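Local coordinates for protein alpha-fucosidase (Bifidobacterium bifidum, PDB 2EAB) that probably hydrolyses alpha-1,2-linked L-fucose, this chain being the calcium-binding catalytic portion of a longer membrane-associated glycosidase, at residues R456-V461 against T493-S498; V461-E466 against S539-N544. One frame throughout, in Å; residues are numbered along the deposited sequence.

Both contacts are made by helix 452-463 and the turn that follows it, within the family 95 catalytic region, and their centres lie about 12 Å apart on the same side of the chain's centre. Along the chain the segments alternate: 456-461 and 461-466 run on from each other through the shared Val461, then come 493-498 and finally 539-544. Contact 1 joins the body of the helix to a later loop, and contact 2 joins its C-terminal end to helix 525-546. They also touch directly, since Ala465 N probably bonds to Ala459 O and Pro495 packs on the Tyr462 ring. Helix 452-463 and its C-terminal turn are thus joined to both a loop and a longer helix of the catalytic region.

Contact 1. Residues R456-V461 against T493-S498; sequences RVTAKV and TAPGQS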
loop_
_atom_site.group_PDB
_atom_site.type_symbol
_atom_site.label_atom_id
_atom_site.label_comp_id
_atom_site.label_asym_id
_atom_site.label_seq_id
_atom_site.Cartn_x
_atom_site.Cartn_y
_atom_site.Cartn_z
ATOM N N ARG A 456 14.247 12.430 13.554
ATOM C CA ARG A 456 14.603 13.420 14.568
ATOM C C ARG A 456 15.766 14.296 14.094
ATOM O O ARG A 456 15.847 15.470 14.454
ATOM C CB ARG A 456 14.925 12.747 15.905
ATOM C CG ARG A 456 13.688 12.300 16.666
ATOM C CD ARG A 456 14.057 11.413 17.827
ATOM N NE ARG A 456 12.903 11.051 18.641
ATOM C CZ ARG A 456 12.953 10.202 19.664
ATOM N NH1 ARG A 456 14.102 9.633 20.014
ATOM N NH2 ARG A 456 11.855 9.937 20.353
ATOM N N VAL A 457 16.660 13.727 13.287
ATOM C CA VAL A 457 17.742 14.496 12.675
ATOM C C VAL A 457 17.149 15.518 11.704
ATOM O O VAL A 457 17.488 16.695 11.751
ATOM C CB VAL A 457 18.765 13.590 11.942
ATOM C CG1 VAL A 457 19.909 14.412 11.372
ATOM C CG2 VAL A 457 19.313 12.521 12.879
ATOM N N THR A 458 16.240 15.068 10.845
ATOM C CA THR A 458 15.573 15.947 9.892
ATOM C C THR A 458 14.783 17.046 10.604
ATOM O O THR A 458 14.820 18.209 10.197
ATOM C CB THR A 458 14.661 15.127 8.973
ATOM O OG1 THR A 458 15.450 14.116 8.335
ATOM C CG2 THR A 458 14.025 15.990 7.907
ATOM N N ALA A 459 14.060 16.678 11.661
ATOM C CA ALA A 459 13.289 17.641 12.447
ATOM C C ALA A 459 14.178 18.727 13.043
ATOM O O ALA A 459 13.809 19.902 13.058
ATOM C CB ALA A 459 12.500 16.939 13.537
ATOM N N LYS A 460 15.360 18.340 13.508
ATOM C CA LYS A 460 16.306 19.308 14.044
ATOM C C LYS A 460 16.813 20.259 12.951
ATOM O O LYS A 460 16.799 21.477 13.121
ATOM C CB LYS A 460 17.475 18.592 14.727
ATOM C CG LYS A 460 18.531 19.553 15.259
ATOM C CD LYS A 460 19.651 18.852 16.001
ATOM C CE LYS A 460 20.678 18.268 15.056
ATOM N NZ LYS A 460 21.352 19.303 14.209
ATOM N N VAL A 461 17.247 19.691 11.832
ATOM C CA VAL A 461 17.848 20.475 10.753
ATOM C C VAL A 461 16.866 21.443 10.104
ATOM O O VAL A 461 17.194 22.617 9.897
ATOM C CB VAL A 461 18.487 19.553 9.689
ATOM C CG1 VAL A 461 18.906 20.340 8.445
ATOM C CG2 VAL A 461 19.672 18.812 10.290
ATOM N N THR A 493 15.092 10.510 5.330
ATOM C CA THR A 493 13.960 11.297 5.802
ATOM C C THR A 493 14.094 12.768 5.438
ATOM O O THR A 493 13.162 13.545 5.646
ATOM C CB THR A 493 13.747 11.145 7.324
ATOM O OG1 THR A 493 14.957 11.472 8.018
ATOM C CG2 THR A 493 13.385 9.711 7.658
ATOM N N ALA A 494 15.240 13.149 4.875
ATOM C CA ALA A 494 15.402 14.506 4.367
ATOM C C ALA A 494 14.396 14.798 3.262
ATOM O O ALA A 494 13.924 13.884 2.586
ATOM C CB ALA A 494 16.798 14.701 3.832
ATOM N N PRO A 495 14.100 16.085 3.043
ATOM C CA PRO A 495 13.367 16.446 1.839
ATOM C C PRO A 495 14.274 16.263 0.620
ATOM O O PRO A 495 15.509 16.241 0.745
ATOM C CB PRO A 495 13.042 17.922 2.060
ATOM C CG PRO A 495 14.145 18.411 2.931
ATOM C CD PRO A 495 14.483 17.265 3.838
ATOM N N GLY A 496 13.657 16.151 -0.553
ATOM C CA GLY A 496 14.390 15.951 -1.791
ATOM C C GLY A 496 15.019 17.218 -2.343
ATOM O O GLY A 496 14.901 18.305 -1.769
ATOM N N GLN A 497 15.696 17.060 -3.478
ATOM C CA GLN A 497 16.573 18.084 -4.047
ATOM C C GLN A 497 15.853 19.283 -4.629
ATOM O O GLN A 497 16.487 20.306 -4.892
ATOM C CB GLN A 497 17.381 17.499 -5.196
ATOM C CG GLN A 497 18.560 16.663 -4.882
ATOM C CD GLN A 497 19.331 16.362 -6.150
ATOM O OE1 GLN A 497 19.991 17.239 -6.712
ATOM N NE2 GLN A 497 19.231 15.126 -6.624
ATOM N N SER A 498 14.561 19.138 -4.898
ATOM C CA SER A 498 13.758 20.241 -5.409
ATOM C C SER A 498 12.459 20.264 -4.626
ATOM O O SER A 498 11.823 19.222 -4.449
ATOM C CB SER A 498 13.487 20.083 -6.908
ATOM O OG SER A 498 12.845 21.235 -7.436
#
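Thr458 and Thr493 meet through their hydroxyls, OG1 of one lying 2.7 Å from OG1 of the other in a hydrogen bond. The side chains meet at a slant with the oxygens foremost; their methyl groups do not face each other. On Thr458, OG1 lies beside the backbone N (chi1 -56°), which leaves CG2 anti to that N and sends the two branches to different parts of the loop. The hydroxyl goes to Thr493, while the methyl rests against the loop backbone, with CG2 3.4 Å from Thr493 O. It then reaches toward Pro495, where CG2 and CD are 4.3 Å apart, a loose touch at the side of the proline ring. Thr493 holds its OG1 between its own N and carbonyl carbon (chi1 55°), the rotamer that brings this oxygen to the helix.

The buried hydroxyl of Thr458 has a second partner in Asn94 OD1, and Thr493 OG1 also makes a weak bond to Pro454 O, so the pair belongs to a small polar network in a buried place. A valine here would probably leave Thr493 OG1 and Asn94 OD1 without the hydroxyl they both bond to.

Thr493 O, which the methyl touches, also bonds to His484 ND1. The contact fastens helix 452-463 to the loop between strand 486-487 and helix 499-502, and backbone bonds tie the same loop, through Ala494, to Gly92.

Contact 2. Residues V461-E466 against S539-N544; sequences VYAGAE and SHFYVN
Phe541 carries the contact, its ring turned edge-on to the methyl groups of Ala463 and Ala465. It belongs to a helical segment, 539-544, that begins with Ser539 facing a different neighbour: this residue packs on Met586, Leu587 and Ala590 of helix 577-596, and its hydroxyl bonds back to Leu535 O. His540, next along, lends its backbone carbonyl to a bond further down the segment.

At Phe541 the side chain leaves with CG anti to the backbone N (chi1 180°), and this extended course carries the ring out to the turn after helix 452-463. CE1 is the atom common to both alanines, 3.7 Å from Ala463 CB and as far from Ala465 CB. The neighbouring ring atoms share the work: CZ is 3.7 Å from Ala463 CB, while CD1 is 3.9 Å from Ala465 CB. Both methyls lie near the ring plane, so they border its rim and neither stacks over a face. Gly464, between them, has a positive phi (73°) and takes the chain out of the helix, which probably helps set both methyls against the same ring edge.

The catalytic domain of family 95 is an (alpha/alpha)6 barrel, and helix 525-546 packs here on helices 577-596 and 632-639. Tyr542 turns to Val583 of helix 577-596, and Val543 to Trp632 and Ala635 of helix 632-639. The helix widens into a pi-type turn at 542-544. There Asn544 folds back on the preceding turn, its ND2 giving a fairly straight bond (160°) of 2.9 Å to His540 O. That same carbonyl accepts Asn544 N at 2.9 Å, so one residue grips it with both its backbone and its side-chain amide.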
loop_
_atom_site.group_PDB
_atom_site.type_symbol
_atom_site.label_atom_id
_atom_site.label_comp_id
_atom_site.label_asym_id
_atom_site.label_seq_id
_atom_site.Cartn_x
_atom_site.Cartn_y
_atom_site.Cartn_z
ATOM N N VAL A 461 17.247 19.691 11.832
ATOM C CA VAL A 461 17.848 20.475 10.753
ATOM C C VAL A 461 16.866 21.443 10.104
ATOM O O VAL A 461 17.194 22.617 9.897
ATOM C CB VAL A 461 18.487 19.553 9.689
ATOM C CG1 VAL A 461 18.906 20.340 8.445
ATOM C CG2 VAL A 461 19.672 18.812 10.290
ATOM N N TYR A 462 15.658 20.966 9.817
ATOM C CA TYR A 462 14.714 21.761 9.039
ATOM C C TYR A 462 13.674 22.499 9.867
ATOM O O TYR A 462 13.099 23.473 9.387
ATOM C CB TYR A 462 14.045 20.905 7.960
ATOM C CG TYR A 462 15.025 20.440 6.906
ATOM C CD1 TYR A 462 15.343 21.248 5.807
ATOM C CD2 TYR A 462 15.658 19.203 7.021
ATOM C CE1 TYR A 462 16.257 20.821 4.842
ATOM C CE2 TYR A 462 16.569 18.770 6.068
ATOM C CZ TYR A 462 16.862 19.584 4.984
ATOM O OH TYR A 462 17.764 19.132 4.050
ATOM N N ALA A 463 13.424 22.047 11.095
ATOM C CA ALA A 463 12.402 22.675 11.935
ATOM C C ALA A 463 12.891 23.125 13.312
ATOM O O ALA A 463 12.122 23.698 14.082
ATOM C CB ALA A 463 11.178 21.762 12.065
ATOM N N GLY A 464 14.156 22.869 13.626
ATOM C CA GLY A 464 14.722 23.297 14.902
ATOM C C GLY A 464 14.228 22.500 16.094
ATOM O O GLY A 464 14.299 22.975 17.231
ATOM N N ALA A 465 13.733 21.292 15.834
ATOM C CA ALA A 465 13.221 20.422 16.887
ATOM C C ALA A 465 14.293 19.400 17.245
ATOM O O ALA A 465 14.429 18.372 16.573
ATOM C CB ALA A 465 11.939 19.733 16.435
ATOM N N GLU A 466 15.068 19.702 18.287
ATOM C CA GLU A 466 16.158 18.826 18.703
ATOM C C GLU A 466 15.761 17.964 19.889
ATOM O O GLU A 466 15.411 18.479 20.951
ATOM C CB GLU A 466 17.441 19.608 19.038
ATOM C CG GLU A 466 18.534 18.688 19.616
ATOM C CD GLU A 466 19.930 19.280 19.621
ATOM O OE1 GLU A 466 20.069 20.519 19.562
ATOM O OE2 GLU A 466 20.896 18.489 19.697
ATOM N N SER A 539 2.353 14.845 16.989
ATOM C CA SER A 539 1.457 15.936 17.374
ATOM C C SER A 539 2.227 17.008 18.142
ATOM O O SER A 539 2.043 18.199 17.893
ATOM C CB SER A 539 0.261 15.424 18.180
ATOM O OG SER A 539 -0.527 14.555 17.389
ATOM N N HIS A 540 3.097 16.581 19.057
ATOM C CA HIS A 540 3.989 17.507 19.745
ATOM C C HIS A 540 4.778 18.342 18.739
ATOM O O HIS A 540 4.889 19.566 18.867
ATOM C CB HIS A 540 4.964 16.742 20.635
ATOM C CG HIS A 540 5.857 17.632 21.434
ATOM N ND1 HIS A 540 7.106 18.032 21.010
ATOM C CD2 HIS A 540 5.656 18.225 22.632
ATOM C CE1 HIS A 540 7.642 18.821 21.926
ATOM N NE2 HIS A 540 6.780 18.956 22.917
ATOM N N PHE A 541 5.322 17.662 17.735
ATOM C CA PHE A 541 6.130 18.286 16.699
ATOM C C PHE A 541 5.333 19.347 15.957
ATOM O O PHE A 541 5.778 20.489 15.828
ATOM C CB PHE A 541 6.645 17.211 15.735
ATOM C CG PHE A 541 7.491 17.744 14.612
ATOM C CD1 PHE A 541 8.610 18.539 14.870
ATOM C CD2 PHE A 541 7.179 17.435 13.295
ATOM C CE1 PHE A 541 9.388 19.030 13.825
ATOM C CE2 PHE A 541 7.960 17.903 12.251
ATOM C CZ PHE A 541 9.064 18.712 12.510
ATOM N N TYR A 542 4.142 18.986 15.492
ATOM C CA TYR A 542 3.336 19.935 14.743
ATOM C C TYR A 542 2.879 21.108 15.587
ATOM O O TYR A 542 2.988 22.255 15.161
ATOM C CB TYR A 542 2.177 19.246 14.005
ATOM C CG TYR A 542 2.578 19.007 12.578
ATOM C CD1 TYR A 542 3.345 17.895 12.226
ATOM C CD2 TYR A 542 2.265 19.935 11.589
ATOM C CE1 TYR A 542 3.769 17.704 10.916
ATOM C CE2 TYR A 542 2.683 19.755 10.280
ATOM C CZ TYR A 542 3.430 18.636 9.951
ATOM O OH TYR A 542 3.857 18.448 8.660
ATOM N N VAL A 543 2.394 20.828 16.792
ATOM C CA VAL A 543 1.916 21.893 17.675
ATOM C C VAL A 543 3.028 22.883 18.032
ATOM O O VAL A 543 2.825 24.103 17.990
ATOM C CB VAL A 543 1.262 21.318 18.961
ATOM C CG1 VAL A 543 1.100 22.398 20.041
ATOM C CG2 VAL A 543 -0.075 20.667 18.636
ATOM N N ASN A 544 4.197 22.356 18.387
ATOM C CA ASN A 544 5.272 23.186 18.925
ATOM C C ASN A 544 6.202 23.815 17.900
ATOM O O ASN A 544 6.791 24.866 18.171
ATOM C CB ASN A 544 6.073 22.402 19.961
ATOM C CG ASN A 544 5.300 22.197 21.235
ATOM O OD1 ASN A 544 5.247 23.083 22.089
ATOM N ND2 ASN A 544 4.668 21.042 21.366
#